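Local coordinates for bifunctional purine biosynthetic protein ADE5,7 (PDB 7LVO) that catalyses, through its N-terminal glycinamide ribonucleotide synthetase half included here, ATP-dependent joining of phosphoribosylamine to glycine in purine biosynthesis, the whole protein also having aminoimidazole ribonucleotide synthetase activity, at residues V381-E386 / R427-C432. Sequence-based numbering, arbitrary orientation.
With EDO (1,2-ethanediol), chain C.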
ATOM      1  N   VAL A 381       9.711  10.434   4.445  1.00 24.19           N
ATOM      2  CA  VAL A 381      10.595   9.923   5.490  1.00 18.68           C
ATOM      3  C   VAL A 381       9.760   9.701   6.745  1.00 20.78           C
ATOM      4  O   VAL A 381       9.135  10.637   7.256  1.00 17.87           O
ATOM      5  CB  VAL A 381      11.759  10.878   5.773  1.00 24.73           C
ATOM      6  CG1 VAL A 381      12.612  10.332   6.919  1.00 27.52           C
ATOM      7  CG2 VAL A 381      12.609  11.077   4.524  1.00 24.91           C
ATOM      8  N   VAL A 382       9.765   8.470   7.245  1.00 21.76           N
ATOM      9  CA  VAL A 382       8.893   8.059   8.336  1.00 20.14           C
ATOM     10  C   VAL A 382       9.587   8.304   9.669  1.00 27.52           C
ATOM     11  O   VAL A 382      10.776   8.006   9.838  1.00 24.54           O
ATOM     12  CB  VAL A 382       8.491   6.576   8.185  1.00 25.45           C
ATOM     13  CG1 VAL A 382       7.759   6.093   9.434  1.00 27.01           C
ATOM     14  CG2 VAL A 382       7.626   6.373   6.946  1.00 24.52           C
ATOM     15  N   LEU A 383       8.834   8.852  10.616  1.00 25.28           N
ATOM     16  CA  LEU A 383       9.236   8.931  12.014  1.00 28.33           C
ATOM     17  C   LEU A 383       8.457   7.879  12.794  1.00 33.38           C
ATOM     18  O   LEU A 383       7.221   7.871  12.766  1.00 26.03           O
ATOM     19  CB  LEU A 383       8.980  10.324  12.575  1.00 28.95           C
ATOM     20  CG  LEU A 383      10.190  11.257  12.644  1.00 35.64           C
ATOM     21  CD1 LEU A 383      10.813  11.466  11.280  1.00 26.74           C
ATOM     22  CD2 LEU A 383       9.787  12.597  13.253  1.00 34.64           C
ATOM     23  N   ALA A 384       9.176   6.989  13.474  1.00 22.61           N
ATOM     24  CA  ALA A 384       8.570   5.867  14.172  1.00 26.48           C
ATOM     25  C   ALA A 384       8.791   5.993  15.677  1.00 25.94           C
ATOM     26  O   ALA A 384       9.563   6.828  16.150  1.00 26.00           O
ATOM     27  CB  ALA A 384       9.134   4.536  13.659  1.00 28.32           C
ATOM     28  N   SER A 385       8.104   5.134  16.420  1.00 20.36           N
ATOM     29  CA  SER A 385       8.184   5.115  17.873  1.00 30.53           C
ATOM     30  C   SER A 385       9.346   4.248  18.343  1.00 31.82           C
ATOM     31  O   SER A 385       9.746   3.292  17.678  1.00 28.38           O
ATOM     32  CB  SER A 385       6.876   4.590  18.474  1.00 24.94           C
ATOM     33  OG  SER A 385       5.776   5.426  18.142  1.00 29.83           O
ATOM     34  N   GLU A 386       9.877   4.591  19.518  1.00 35.28           N
ATOM     35  CA  GLU A 386      10.983   3.844  20.102  1.00 40.51           C
ATOM     36  C   GLU A 386      10.629   2.367  20.223  1.00 32.92           C
ATOM     37  O   GLU A 386       9.646   2.007  20.877  1.00 31.68           O
ATOM     38  CB  GLU A 386      11.328   4.425  21.473  1.00 39.72           C
ATOM     39  CG  GLU A 386      12.486   3.742  22.173  1.00 55.40           C
ATOM     40  CD  GLU A 386      12.797   4.365  23.528  1.00 51.48           C
ATOM     41  OE1 GLU A 386      12.198   5.411  23.855  1.00 47.46           O
ATOM     42  OE2 GLU A 386      13.639   3.806  24.258  1.00 55.92           O
ATOM     43  N   ARG A 427       4.687   3.466  13.305  1.00 27.85           N
ATOM     44  CA  ARG A 427       4.997   4.567  12.407  1.00 24.62           C
ATOM     45  C   ARG A 427       4.097   5.745  12.759  1.00 27.30           C
ATOM     46  O   ARG A 427       2.870   5.658  12.627  1.00 27.35           O
ATOM     47  CB  ARG A 427       4.810   4.140  10.951  1.00 28.97           C
ATOM     48  CG  ARG A 427       5.719   2.989  10.535  1.00 27.78           C
ATOM     49  CD  ARG A 427       5.657   2.718   9.034  1.00 30.90           C
ATOM     50  NE  ARG A 427       4.378   2.154   8.628  1.00 24.80           N
ATOM     51  CZ  ARG A 427       4.017   1.926   7.373  1.00 31.60           C
ATOM     52  NH1 ARG A 427       4.824   2.195   6.361  1.00 29.51           N
ATOM     53  NH2 ARG A 427       2.825   1.403   7.127  1.00 29.50           N
ATOM     54  N   VAL A 428       4.700   6.838  13.218  1.00 27.23           N
ATOM     55  CA  VAL A 428       3.937   7.970  13.732  1.00 26.01           C
ATOM     56  C   VAL A 428       3.510   8.909  12.612  1.00 29.30           C
ATOM     57  O   VAL A 428       2.331   9.257  12.494  1.00 22.46           O
ATOM     58  CB  VAL A 428       4.761   8.709  14.805  1.00 32.88           C
ATOM     59  CG1 VAL A 428       3.953   9.838  15.417  1.00 31.62           C
ATOM     60  CG2 VAL A 428       5.214   7.736  15.881  1.00 32.56           C
ATOM     61  N   LEU A 429       4.450   9.338  11.776  1.00 25.85           N
ATOM     62  CA  LEU A 429       4.133  10.267  10.704  1.00 22.96           C
ATOM     63  C   LEU A 429       5.218  10.168   9.636  1.00 27.28           C
ATOM     64  O   LEU A 429       6.209   9.446   9.783  1.00 22.40           O
ATOM     65  CB  LEU A 429       3.985  11.697  11.237  1.00 26.20           C
ATOM     66  CG  LEU A 429       5.165  12.333  11.986  1.00 26.66           C
ATOM     67  CD1 LEU A 429       6.269  12.749  11.022  1.00 26.75           C
ATOM     68  CD2 LEU A 429       4.689  13.512  12.807  1.00 26.76           C
ATOM     69  N   ALA A 430       5.019  10.903   8.550  1.00 31.57           N
ATOM     70  CA  ALA A 430       5.967  10.954   7.447  1.00 23.69           C
ATOM     71  C   ALA A 430       6.154  12.405   7.032  1.00 18.90           C
ATOM     72  O   ALA A 430       5.173  13.124   6.820  1.00 24.46           O
ATOM     73  CB  ALA A 430       5.479  10.114   6.262  1.00 19.86           C
ATOM     74  N   VAL A 431       7.405  12.834   6.936  1.00 17.28           N
ATOM     75  CA  VAL A 431       7.756  14.171   6.467  1.00 20.02           C
ATOM     76  C   VAL A 431       8.106  14.050   4.991  1.00 19.78           C
ATOM     77  O   VAL A 431       9.034  13.321   4.628  1.00 24.73           O
ATOM     78  CB  VAL A 431       8.920  14.765   7.272  1.00 27.83           C
ATOM     79  CG1 VAL A 431       9.176  16.208   6.845  1.00 33.82           C
ATOM     80  CG2 VAL A 431       8.626  14.694   8.759  1.00 29.74           C
ATOM     81  N   CYS A 432       7.360  14.745   4.142  1.00 24.30           N
ATOM     82  CA  CYS A 432       7.417  14.532   2.702  1.00 22.23           C
ATOM     83  C   CYS A 432       7.633  15.852   1.981  1.00 31.16           C
ATOM     84  O   CYS A 432       7.286  16.922   2.488  1.00 25.68           O
ATOM     85  CB  CYS A 432       6.125  13.875   2.207  1.00 20.99           C
ATOM     86  SG  CYS A 432       5.550  12.493   3.238  1.00 22.34           S
TER
HETATM   87  C1  EDO C 502       2.992   0.942  11.842  1.00 46.89           C
HETATM   88  O1  EDO C 502       2.037   0.730  12.889  1.00 46.89           O
HETATM   89  C2  EDO C 502       2.842  -0.128  10.765  1.00 46.89           C
HETATM   90  O2  EDO C 502       1.608   0.066  10.061  1.00 46.89           O
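Val381 and Leu383 pair with Val431 and Leu429 in a buried antiparallel ladder between strands 377-384 and 427-435, adjacent strands of an antiparallel sheet, with 277-280 beside 377-384 and 407-411 beside 427-435; both segments lie in the region of the GAR synthetase C domain. The pairing is regular at first: Val381 and Val431 exchange two backbone hydrogen bonds, Val381 N to Val431 O at 3.0 Å and Val431 N to Val381 O at 2.8 Å, and Leu383 N then reaches Leu429 O. Between these rungs, Val382 and Ala430 form a non-hydrogen-bonded pair, with a CA-H...O contact from Val382 CA to Leu429 O at 3.3 Å.

Regularity ends at Leu383, whose carbonyl oxygen accepts two bonds in its own plane, from Val428 N at 2.8 Å and a longer one from Leu429 N at 3.3 Å. The extra residue is accommodated at Val428, whose psi of -52° departs from extended values, and it shifts the register so that Ala384 pairs with Arg427. Val428 also brings CG2 against the Ser385 hydroxyl, OG lying 3.3 Å away; that hydroxyl is hydrogen-bonded to Gly425 O.

Apolar packing differs on the two faces. Leu383 and Leu429 lie side by side, CB to CD1 at 4.0 Å; Leu383 and Val431 pack on Ile449 of helix 438-449 and on Ile452, Leu429 on Ile452, and Val381 on Tyr446. On the other face, Val382 CG1, anti to its own backbone N (chi1 171°), rests on the aliphatic chain of Arg427, 3.8 Å from CB. Beyond that, the arginine bends at chi3 (-70°); NH1 bonds to Gly275 O, while NH2 makes a weak bond to an ethanediol, probably from the crystallisation liquor.

Val428 and Leu429 together face Leu383, which is a classic beta bulge, set here within an antiparallel sheet backed by a helix.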